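Local structure of acetyl transferase (Salmonella typhimurium, 1S7K) at residues N94-I99 against I130-I135; R150-L155 against Y175-D180; E156-Q161 against D171-A176. The protein probably transfers an acetyl group from acetyl-CoA to the N-terminal residue of ribosomal protein L7/L12, acting as a GNAT-family N-alpha-acetyltransferase. All coordinates share one frame; numbering follows the deposited sequence.

Interaction 1 (N94-I99 against I130-I135)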
loop_
_atom_site.group_PDB
_atom_site.type_symbol
_atom_site.label_atom_id
_atom_site.label_comp_id
_atom_site.label_asym_id
_atom_site.label_seq_id
_atom_site.Cartn_x
_atom_site.Cartn_y
_atom_site.Cartn_z
ATOM N N ASN A 94 -11.021 -4.728 -0.033
ATOM C CA ASN A 94 -11.396 -3.351 -0.395
ATOM C C ASN A 94 -11.715 -3.218 -1.914
ATOM O O ASN A 94 -12.177 -2.128 -2.377
ATOM C CB ASN A 94 -10.232 -2.390 -0.023
ATOM C CG ASN A 94 -9.908 -2.401 1.480
ATOM O OD1 ASN A 94 -10.797 -2.540 2.298
ATOM N ND2 ASN A 94 -8.611 -2.222 1.842
ATOM N N LYS A 95 -11.512 -4.305 -2.657
ATOM C CA LYS A 95 -11.739 -4.325 -4.113
ATOM C C LYS A 95 -10.999 -3.113 -4.705
ATOM O O LYS A 95 -11.605 -2.328 -5.446
ATOM C CB LYS A 95 -13.216 -4.206 -4.457
ATOM C CG LYS A 95 -14.070 -5.415 -3.990
ATOM C CD LYS A 95 -15.467 -5.346 -4.636
ATOM C CE LYS A 95 -16.358 -6.428 -4.046
ATOM N NZ LYS A 95 -17.611 -6.545 -4.773
ATOM N N ALA A 96 -9.733 -2.955 -4.313
ATOM C CA ALA A 96 -8.860 -1.859 -4.780
ATOM C C ALA A 96 -7.596 -2.390 -5.491
ATOM O O ALA A 96 -6.950 -3.368 -5.037
ATOM C CB ALA A 96 -8.451 -0.976 -3.576
ATOM N N ALA A 97 -7.206 -1.714 -6.571
ATOM C CA ALA A 97 -6.020 -2.095 -7.327
ATOM C C ALA A 97 -5.146 -0.892 -7.594
ATOM O O ALA A 97 -5.682 0.195 -7.877
ATOM C CB ALA A 97 -6.415 -2.715 -8.625
ATOM N N TYR A 98 -3.828 -1.071 -7.515
ATOM C CA TYR A 98 -2.899 0.020 -7.832
ATOM C C TYR A 98 -2.352 -0.295 -9.239
ATOM O O TYR A 98 -1.915 -1.406 -9.539
ATOM C CB TYR A 98 -1.766 0.071 -6.807
ATOM C CG TYR A 98 -2.323 0.325 -5.421
ATOM C CD1 TYR A 98 -2.754 -0.713 -4.611
ATOM C CD2 TYR A 98 -2.492 1.619 -4.974
ATOM C CE1 TYR A 98 -3.364 -0.438 -3.343
ATOM C CE2 TYR A 98 -3.090 1.905 -3.753
ATOM C CZ TYR A 98 -3.517 0.894 -2.945
ATOM O OH TYR A 98 -4.058 1.225 -1.725
ATOM N N ILE A 99 -2.427 0.676 -10.109
ATOM C CA ILE A 99 -2.021 0.480 -11.500
ATOM C C ILE A 99 -0.531 0.767 -11.821
ATOM O O ILE A 99 0.030 1.776 -11.389
ATOM C CB ILE A 99 -2.898 1.409 -12.420
ATOM C CG1 ILE A 99 -4.362 0.940 -12.437
ATOM C CG2 ILE A 99 -2.293 1.446 -13.830
ATOM C CD1 ILE A 99 -5.420 2.039 -12.705
ATOM N N ILE A 130 -13.184 -5.624 -8.669
ATOM C CA ILE A 130 -12.381 -4.409 -8.391
ATOM C C ILE A 130 -13.297 -3.221 -8.751
ATOM O O ILE A 130 -13.872 -3.198 -9.849
ATOM C CB ILE A 130 -11.096 -4.345 -9.226
ATOM C CG1 ILE A 130 -10.308 -5.655 -9.068
ATOM C CG2 ILE A 130 -10.218 -3.134 -8.785
ATOM C CD1 ILE A 130 -8.882 -5.558 -9.546
ATOM N N ARG A 131 -13.377 -2.232 -7.840
ATOM C CA ARG A 131 -14.191 -1.028 -7.981
ATOM C C ARG A 131 -13.369 0.283 -7.785
ATOM O O ARG A 131 -13.763 1.315 -8.254
ATOM C CB ARG A 131 -15.318 -0.996 -6.934
ATOM C CG ARG A 131 -14.787 -0.863 -5.467
ATOM C CD ARG A 131 -15.906 -1.219 -4.498
ATOM N NE ARG A 131 -17.037 -0.305 -4.686
ATOM C CZ ARG A 131 -17.048 0.978 -4.282
ATOM N NH1 ARG A 131 -16.007 1.529 -3.668
ATOM N NH2 ARG A 131 -18.125 1.708 -4.492
ATOM N N ARG A 132 -12.215 0.199 -7.137
ATOM C CA ARG A 132 -11.388 1.371 -6.857
ATOM C C ARG A 132 -10.032 1.169 -7.579
ATOM O O ARG A 132 -9.269 0.234 -7.280
ATOM C CB ARG A 132 -11.167 1.535 -5.330
ATOM C CG ARG A 132 -10.304 2.849 -4.977
ATOM C CD ARG A 132 -10.105 2.983 -3.411
ATOM N NE ARG A 132 -8.889 3.728 -3.127
ATOM C CZ ARG A 132 -8.752 5.045 -3.297
ATOM N NH1 ARG A 132 -7.571 5.616 -3.090
ATOM N NH2 ARG A 132 -9.808 5.816 -3.555
ATOM N N PHE A 133 -9.751 2.029 -8.555
ATOM C CA PHE A 133 -8.528 1.877 -9.323
ATOM C C PHE A 133 -7.629 3.007 -8.957
ATOM O O PHE A 133 -8.057 4.166 -9.013
ATOM C CB PHE A 133 -8.842 1.919 -10.833
ATOM C CG PHE A 133 -9.797 0.854 -11.263
ATOM C CD1 PHE A 133 -11.168 1.094 -11.241
ATOM C CD2 PHE A 133 -9.326 -0.411 -11.605
ATOM C CE1 PHE A 133 -12.058 0.093 -11.552
ATOM C CE2 PHE A 133 -10.235 -1.439 -11.925
ATOM C CZ PHE A 133 -11.615 -1.169 -11.897
ATOM N N VAL A 134 -6.408 2.693 -8.562
ATOM C CA VAL A 134 -5.510 3.728 -8.082
ATOM C C VAL A 134 -4.244 3.885 -8.837
ATOM O O VAL A 134 -3.678 2.891 -9.237
ATOM C CB VAL A 134 -5.117 3.419 -6.613
ATOM C CG1 VAL A 134 -4.199 4.517 -6.033
ATOM C CG2 VAL A 134 -6.459 3.321 -5.768
ATOM N N ILE A 135 -3.845 5.137 -9.109
ATOM C CA ILE A 135 -2.537 5.399 -9.771
ATOM C C ILE A 135 -1.704 6.228 -8.825
ATOM O O ILE A 135 -2.113 7.367 -8.471
ATOM C CB ILE A 135 -2.664 6.216 -11.080
ATOM C CG1 ILE A 135 -3.242 5.305 -12.168
ATOM C CG2 ILE A 135 -1.229 6.795 -11.497
ATOM C CD1 ILE A 135 -3.737 5.991 -13.485
HETATM O O HOH W 1 -13.401 0.493 -2.984
HETATM O O HOH W 2 -6.767 2.230 -1.958
HETATM O O HOH W 3 -0.247 2.894 -8.624
#

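Interaction 2 (R150-L155 against Y175-D180)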
loop_
_atom_site.group_PDB
_atom_site.type_symbol
_atom_site.label_atom_id
_atom_site.label_comp_id
_atom_site.label_asym_id
_atom_site.label_seq_id
_atom_site.Cartn_x
_atom_site.Cartn_y
_atom_site.Cartn_z
ATOM N N ARG A 150 -6.053 12.200 -18.256
ATOM C CA ARG A 150 -6.790 11.867 -19.478
ATOM C C ARG A 150 -7.829 10.760 -19.242
ATOM O O ARG A 150 -8.761 10.625 -20.025
ATOM C CB ARG A 150 -5.856 11.327 -20.569
ATOM C CG ARG A 150 -4.832 12.282 -21.096
ATOM C CD ARG A 150 -5.322 13.107 -22.285
ATOM N NE ARG A 150 -4.336 14.163 -22.489
ATOM C CZ ARG A 150 -4.396 15.084 -23.428
ATOM N NH1 ARG A 150 -5.409 15.096 -24.290
ATOM N NH2 ARG A 150 -3.436 16.002 -23.494
ATOM N N ASN A 151 -7.644 9.950 -18.188
ATOM C CA ASN A 151 -8.544 8.872 -17.938
ATOM C C ASN A 151 -9.481 9.118 -16.764
ATOM O O ASN A 151 -9.984 8.201 -16.153
ATOM C CB ASN A 151 -7.708 7.613 -17.845
ATOM C CG ASN A 151 -7.054 7.314 -19.208
ATOM O OD1 ASN A 151 -7.697 6.688 -20.057
ATOM N ND2 ASN A 151 -5.812 7.838 -19.452
ATOM N N HIS A 152 -9.643 10.396 -16.495
ATOM C CA HIS A 152 -10.585 10.947 -15.511
ATOM C C HIS A 152 -10.391 10.496 -14.091
ATOM O O HIS A 152 -11.388 10.223 -13.378
ATOM C CB HIS A 152 -12.002 10.608 -15.978
ATOM C CG HIS A 152 -12.166 10.696 -17.465
ATOM N ND1 HIS A 152 -12.112 11.892 -18.150
ATOM C CD2 HIS A 152 -12.271 9.724 -18.407
ATOM C CE1 HIS A 152 -12.171 11.659 -19.454
ATOM N NE2 HIS A 152 -12.267 10.355 -19.635
ATOM N N PHE A 153 -9.126 10.351 -13.677
ATOM C CA PHE A 153 -8.857 9.985 -12.292
ATOM C C PHE A 153 -8.918 11.279 -11.467
ATOM O O PHE A 153 -8.585 12.365 -11.964
ATOM C CB PHE A 153 -7.454 9.371 -12.122
ATOM C CG PHE A 153 -7.338 7.916 -12.545
ATOM C CD1 PHE A 153 -7.493 7.532 -13.872
ATOM C CD2 PHE A 153 -7.112 6.918 -11.588
ATOM C CE1 PHE A 153 -7.426 6.184 -14.239
ATOM C CE2 PHE A 153 -7.041 5.570 -11.924
ATOM C CZ PHE A 153 -7.205 5.189 -13.257
ATOM N N THR A 154 -9.296 11.176 -10.201
ATOM C CA THR A 154 -9.354 12.359 -9.349
ATOM C C THR A 154 -8.106 12.344 -8.499
ATOM O O THR A 154 -7.757 11.283 -7.992
ATOM C CB THR A 154 -10.589 12.274 -8.419
ATOM O OG1 THR A 154 -11.770 12.357 -9.231
ATOM C CG2 THR A 154 -10.550 13.458 -7.406
ATOM N N LEU A 155 -7.390 13.478 -8.411
ATOM C CA LEU A 155 -6.198 13.543 -7.548
ATOM C C LEU A 155 -6.717 13.630 -6.098
ATOM O O LEU A 155 -7.402 14.593 -5.727
ATOM C CB LEU A 155 -5.359 14.794 -7.871
ATOM C CG LEU A 155 -4.083 15.039 -7.004
ATOM C CD1 LEU A 155 -3.094 13.928 -7.180
ATOM C CD2 LEU A 155 -3.431 16.329 -7.416
ATOM N N TYR A 175 -3.908 9.180 -7.247
ATOM C CA TYR A 175 -5.113 9.390 -8.073
ATOM C C TYR A 175 -6.041 8.195 -7.955
ATOM O O TYR A 175 -5.580 7.055 -7.807
ATOM C CB TYR A 175 -4.737 9.468 -9.555
ATOM C CG TYR A 175 -3.991 10.705 -9.996
ATOM C CD1 TYR A 175 -4.681 11.860 -10.388
ATOM C CD2 TYR A 175 -2.596 10.692 -10.098
ATOM C CE1 TYR A 175 -3.939 12.994 -10.911
ATOM C CE2 TYR A 175 -1.884 11.778 -10.587
ATOM C CZ TYR A 175 -2.568 12.936 -11.007
ATOM O OH TYR A 175 -1.830 14.008 -11.585
ATOM N N ALA A 176 -7.335 8.424 -8.015
ATOM C CA ALA A 176 -8.233 7.269 -7.968
ATOM C C ALA A 176 -9.445 7.460 -8.844
ATOM O O ALA A 176 -9.877 8.588 -9.114
ATOM C CB ALA A 176 -8.700 6.916 -6.475
ATOM N N ARG A 177 -9.963 6.342 -9.332
ATOM C CA ARG A 177 -11.218 6.330 -10.069
ATOM C C ARG A 177 -12.037 5.187 -9.519
ATOM O O ARG A 177 -11.496 4.068 -9.379
ATOM C CB ARG A 177 -10.980 6.050 -11.563
ATOM C CG ARG A 177 -12.265 6.382 -12.351
ATOM C CD ARG A 177 -11.967 6.686 -13.838
ATOM N NE ARG A 177 -13.179 6.463 -14.600
ATOM C CZ ARG A 177 -13.224 6.202 -15.901
ATOM N NH1 ARG A 177 -12.111 6.157 -16.626
ATOM N NH2 ARG A 177 -14.403 5.878 -16.450
ATOM N N ILE A 178 -13.312 5.453 -9.194
ATOM C CA ILE A 178 -14.216 4.414 -8.705
ATOM C C ILE A 178 -15.203 4.106 -9.870
ATOM O O ILE A 178 -15.738 5.040 -10.518
ATOM C CB ILE A 178 -15.060 4.893 -7.502
ATOM C CG1 ILE A 178 -14.155 5.391 -6.346
ATOM C CG2 ILE A 178 -16.053 3.762 -7.053
ATOM C CD1 ILE A 178 -13.428 4.353 -5.608
ATOM N N ILE A 179 -15.416 2.824 -10.148
ATOM C CA ILE A 179 -16.383 2.392 -11.179
ATOM C C ILE A 179 -17.171 1.198 -10.544
ATOM O O ILE A 179 -16.681 0.060 -10.444
ATOM C CB ILE A 179 -15.640 1.929 -12.502
ATOM C CG1 ILE A 179 -14.797 3.073 -13.058
ATOM C CG2 ILE A 179 -16.660 1.580 -13.521
ATOM C CD1 ILE A 179 -13.987 2.717 -14.375
ATOM N N ASP A 180 -18.385 1.501 -10.083
ATOM C CA ASP A 180 -19.254 0.527 -9.385
ATOM C C ASP A 180 -20.645 1.182 -9.421
ATOM O O ASP A 180 -21.005 1.777 -10.456
ATOM C CB ASP A 180 -18.797 0.374 -7.940
ATOM C CG ASP A 180 -19.405 -0.861 -7.232
ATOM O OD1 ASP A 180 -20.087 -1.690 -7.887
ATOM O OD2 ASP A 180 -19.139 -1.006 -6.022
#

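Interaction 3 (E156-Q161 against D171-A176)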
loop_
_atom_site.group_PDB
_atom_site.type_symbol
_atom_site.label_atom_id
_atom_site.label_comp_id
_atom_site.label_asym_id
_atom_site.label_seq_id
_atom_site.Cartn_x
_atom_site.Cartn_y
_atom_site.Cartn_z
ATOM N N GLU A 156 -6.421 12.592 -5.326
ATOM C CA GLU A 156 -6.820 12.498 -3.916
ATOM C C GLU A 156 -5.816 13.084 -2.951
ATOM O O GLU A 156 -6.187 13.431 -1.805
ATOM C CB GLU A 156 -7.035 11.039 -3.545
ATOM C CG GLU A 156 -8.203 10.435 -4.311
ATOM C CD GLU A 156 -8.474 8.998 -3.850
ATOM O OE1 GLU A 156 -9.611 8.548 -3.944
ATOM O OE2 GLU A 156 -7.539 8.321 -3.410
ATOM N N GLY A 157 -4.549 13.171 -3.376
ATOM C CA GLY A 157 -3.538 13.745 -2.480
ATOM C C GLY A 157 -2.139 13.596 -3.027
ATOM O O GLY A 157 -1.917 12.911 -4.044
ATOM N N CYS A 158 -1.199 14.163 -2.275
ATOM C CA CYS A 158 0.231 14.146 -2.618
ATOM C C CYS A 158 0.988 13.582 -1.413
ATOM O O CYS A 158 0.940 14.180 -0.327
ATOM C CB CYS A 158 0.663 15.580 -2.872
ATOM S SG CYS A 158 2.348 15.608 -3.477
ATOM N N MET A 159 1.638 12.406 -1.567
ATOM C CA MET A 159 2.362 11.789 -0.468
ATOM C C MET A 159 3.792 12.330 -0.505
ATOM O O MET A 159 4.490 12.091 -1.456
ATOM C CB MET A 159 2.358 10.299 -0.716
ATOM C CG MET A 159 0.868 9.755 -0.757
ATOM S SD MET A 159 0.777 8.087 -1.438
ATOM C CE MET A 159 1.648 7.155 -0.289
ATOM N N LYS A 160 4.188 13.016 0.557
ATOM C CA LYS A 160 5.503 13.664 0.604
ATOM C C LYS A 160 6.680 12.722 0.615
ATOM O O LYS A 160 6.704 11.831 1.430
ATOM C CB LYS A 160 5.540 14.562 1.836
ATOM C CG LYS A 160 6.766 15.418 1.966
ATOM C CD LYS A 160 6.770 16.178 3.303
ATOM C CE LYS A 160 6.728 17.684 3.102
ATOM N NZ LYS A 160 7.448 18.273 4.319
ATOM N N GLN A 161 7.646 12.890 -0.298
ATOM C CA GLN A 161 8.844 12.020 -0.246
ATOM C C GLN A 161 8.567 10.534 -0.116
ATOM O O GLN A 161 9.269 9.801 0.559
ATOM C CB GLN A 161 9.724 12.485 0.944
ATOM C CG GLN A 161 10.168 13.927 0.755
ATOM C CD GLN A 161 10.644 14.594 2.085
ATOM O OE1 GLN A 161 10.451 15.805 2.303
ATOM N NE2 GLN A 161 11.252 13.814 2.935
ATOM N N ASP A 171 8.085 13.255 -4.014
ATOM C CA ASP A 171 6.651 13.338 -3.681
ATOM C C ASP A 171 5.905 12.516 -4.764
ATOM O O ASP A 171 6.317 12.486 -5.959
ATOM C CB ASP A 171 6.209 14.795 -3.738
ATOM C CG ASP A 171 6.666 15.631 -2.538
ATOM O OD1 ASP A 171 7.555 15.185 -1.744
ATOM O OD2 ASP A 171 6.132 16.780 -2.443
ATOM N N VAL A 172 4.773 11.926 -4.366
ATOM C CA VAL A 172 3.976 11.060 -5.229
ATOM C C VAL A 172 2.497 11.458 -5.204
ATOM O O VAL A 172 1.941 11.577 -4.146
ATOM C CB VAL A 172 4.037 9.595 -4.703
ATOM C CG1 VAL A 172 3.095 8.638 -5.512
ATOM C CG2 VAL A 172 5.466 9.064 -4.841
ATOM N N ASN A 173 1.889 11.624 -6.366
ATOM C CA ASN A 173 0.464 11.950 -6.448
ATOM C C ASN A 173 -0.324 10.654 -6.355
ATOM O O ASN A 173 0.044 9.627 -6.949
ATOM C CB ASN A 173 0.145 12.641 -7.773
ATOM C CG ASN A 173 0.498 14.132 -7.758
ATOM O OD1 ASN A 173 0.486 14.775 -6.708
ATOM N ND2 ASN A 173 0.818 14.686 -8.932
ATOM N N MET A 174 -1.410 10.699 -5.603
ATOM C CA MET A 174 -2.263 9.549 -5.528
ATOM C C MET A 174 -3.550 9.950 -6.213
ATOM O O MET A 174 -4.224 10.901 -5.793
ATOM C CB MET A 174 -2.539 9.121 -4.073
ATOM C CG MET A 174 -3.617 7.973 -4.122
ATOM S SD MET A 174 -3.930 7.202 -2.523
ATOM C CE MET A 174 -2.395 6.288 -2.373
ATOM N N TYR A 175 -3.908 9.180 -7.247
ATOM C CA TYR A 175 -5.113 9.390 -8.073
ATOM C C TYR A 175 -6.041 8.195 -7.955
ATOM O O TYR A 175 -5.580 7.055 -7.807
ATOM C CB TYR A 175 -4.737 9.468 -9.555
ATOM C CG TYR A 175 -3.991 10.705 -9.996
ATOM C CD1 TYR A 175 -4.681 11.860 -10.388
ATOM C CD2 TYR A 175 -2.596 10.692 -10.098
ATOM C CE1 TYR A 175 -3.939 12.994 -10.911
ATOM C CE2 TYR A 175 -1.884 11.778 -10.587
ATOM C CZ TYR A 175 -2.568 12.936 -11.007
ATOM O OH TYR A 175 -1.830 14.008 -11.585
ATOM N N ALA A 176 -7.335 8.424 -8.015
ATOM C CA ALA A 176 -8.233 7.269 -7.968
ATOM C C ALA A 176 -9.445 7.460 -8.844
ATOM O O ALA A 176 -9.877 8.588 -9.114
ATOM C CB ALA A 176 -8.700 6.916 -6.475
#

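Interaction 1 (N94-I99 against I130-I135)
The carbonyl oxygen of K95 is gripped by two consecutive amides, R131 N at 3.0 Å and R132 N at 3.1 Å, where the parallel strands 96-103 and 132-138 of a GNAT beta-alpha-beta unit begin to pair. R132 N lies in the carbonyl plane, whereas R131 N is tilted 28° from it. K95 and A96 together face E91 of the preceding strand in a G1 beta bulge. Beyond this point the parallel ladder continues from A97 N to R132 O, from V134 N to A97 O and from I99 N to V134 O, the last at 2.7 Å.

On the face carrying A96, Y98, R132 and V134, V134 CG1 is anti to its backbone N (chi1 -178°) and lies 3.5 Å from Y98 CD2, the two side chains pointing the same way. The Y98 hydroxyl bonds to E91 and also takes a proton from a water that accepts from R132 NE in the guanidinium plane; R132 NH1 forms a salt bridge with E156. On the other face A97 CB packs 3.8 Å from I130 CG2. I99 CD1 reaches F133 CB and I135 CG1, and helix 112-127 covers I99 and F133. Farther along the strands lie Y101 and C137, which bind CoA in a liganded structure of this protein; none is bound to this chain. At the near end R131 crosses K95 at about a right angle, R131 CG lying 3.8 Å from K95 CB. Its guanidinium pairs with D180 and meets Y169 of the second subunit in a cation-pi contact, while a water bridges R131 NH1 and N94 O, 3.0 Å from the latter.

Interaction 2 (R150-L155 against Y175-D180)
T154 and A176 form an antiparallel hydrogen-bonded pair, with T154 N to A176 O and A176 N to T154 O both at 2.9 Å, and L155 and Y175 follow as a non-hydrogen-bonded pair at the open end of the C-terminal beta hairpin. Next to L155, the Y175 ring receives L155 CD1 over the centre of one face, 3.9 Å above its plane, while its hydroxyl bonds to N145. The F153 ring is met in the same manner by R177 CB, 12° off the ring normal, and turns its edge to the backbone of Y175 and A176. R177 CG is anti to the backbone N (chi1 -166°), and the chain runs extended to NE. Its NH1 makes a weak bond of 3.0 Å to N151 O and sits at the edge of the H152 imidazole, in the ring plane. N151 follows the helix 142-150, which H152 closes as the C-prime residue of a Schellman motif; N151 ND2 bonds to V147 O and to the hydroxyl of S114, a CoA-binding residue. The positive guanidinium therefore lies by the carbonyl end of a helix, where its charge would be favourable, but the bond is weak and bent (129°), and R177 CB over the F153 ring supplies a separate apolar contact.

Interaction 3 (E156-Q161 against D171-A176)
M159 and M174 cross obliquely on one face of the C-terminal antiparallel beta hairpin, 154-165 with 168-178, and M159 SD comes 3.8 Å from M174 CE. Both chains bend at chi3. M174 CG stands anti to the backbone N (chi1 173°), and farther out its sulphur lies 3.9 Å from E156 OE2, E156 also crossing M174 obliquely. The glutamate chain is extended beyond CG and carries its carboxylate over A176 CB. One oxygen of that group, OE2, pairs with R132, and the other, OE1, accepts from K160 N of the second subunit. M159 of the second subunit packs on E156 and M174 as well, which makes this methionine-rich face part of the dimer interface.

A classic beta bulge interrupts the ladder: E156 and G157 both face M174, whose carbonyl oxygen takes E156 N at 2.8 Å and, weakly, G157 N at 3.3 Å. M174 N returns a nearly straight bond to G157 O. Two more bonds join M159 and V172; C158 and N173, a non-hydrogen-bonded pair, come between this pair and that of G157 with M174. C158 and N173 point to the opposite face from the methionines; there C158 SG lies 3.8 Å from N173 OD1 and close to D171 CB, while N173 ND2 bonds to N145.

At the far end the chain turns a corner at K160 and Q161. The D171 carboxylate runs alongside both side chains, pointing the same way. At the corner its OD1 accepts from the backbone: Q161 N meets D171 OD1 at 2.7 Å, approaching from above the carboxylate plane, 38° out of it.

Overall arrangement
Following the chain from the N terminus, interaction 1 comes first: it closes the crossover from strand 96-103 through helix 112-127 to strand 132-138, before either other contact opens. Helix 142-150 then leads into the C-terminal hairpin. There interaction 3 nests inside interaction 2, as 156-161 and 171-176 pair nearer the turn, and 150-155 and 175-180 at its open end; the two share Y175 and A176. Strand 168-178 lies between strands 132-138 and 154-165, so backbone bonds F133 to R177 and I135 to Y175 join all three contacts into one sheet. The salt bridges R131-D180 and R132-E156 reinforce it, and interactions 1 and 3 both reach the second subunit.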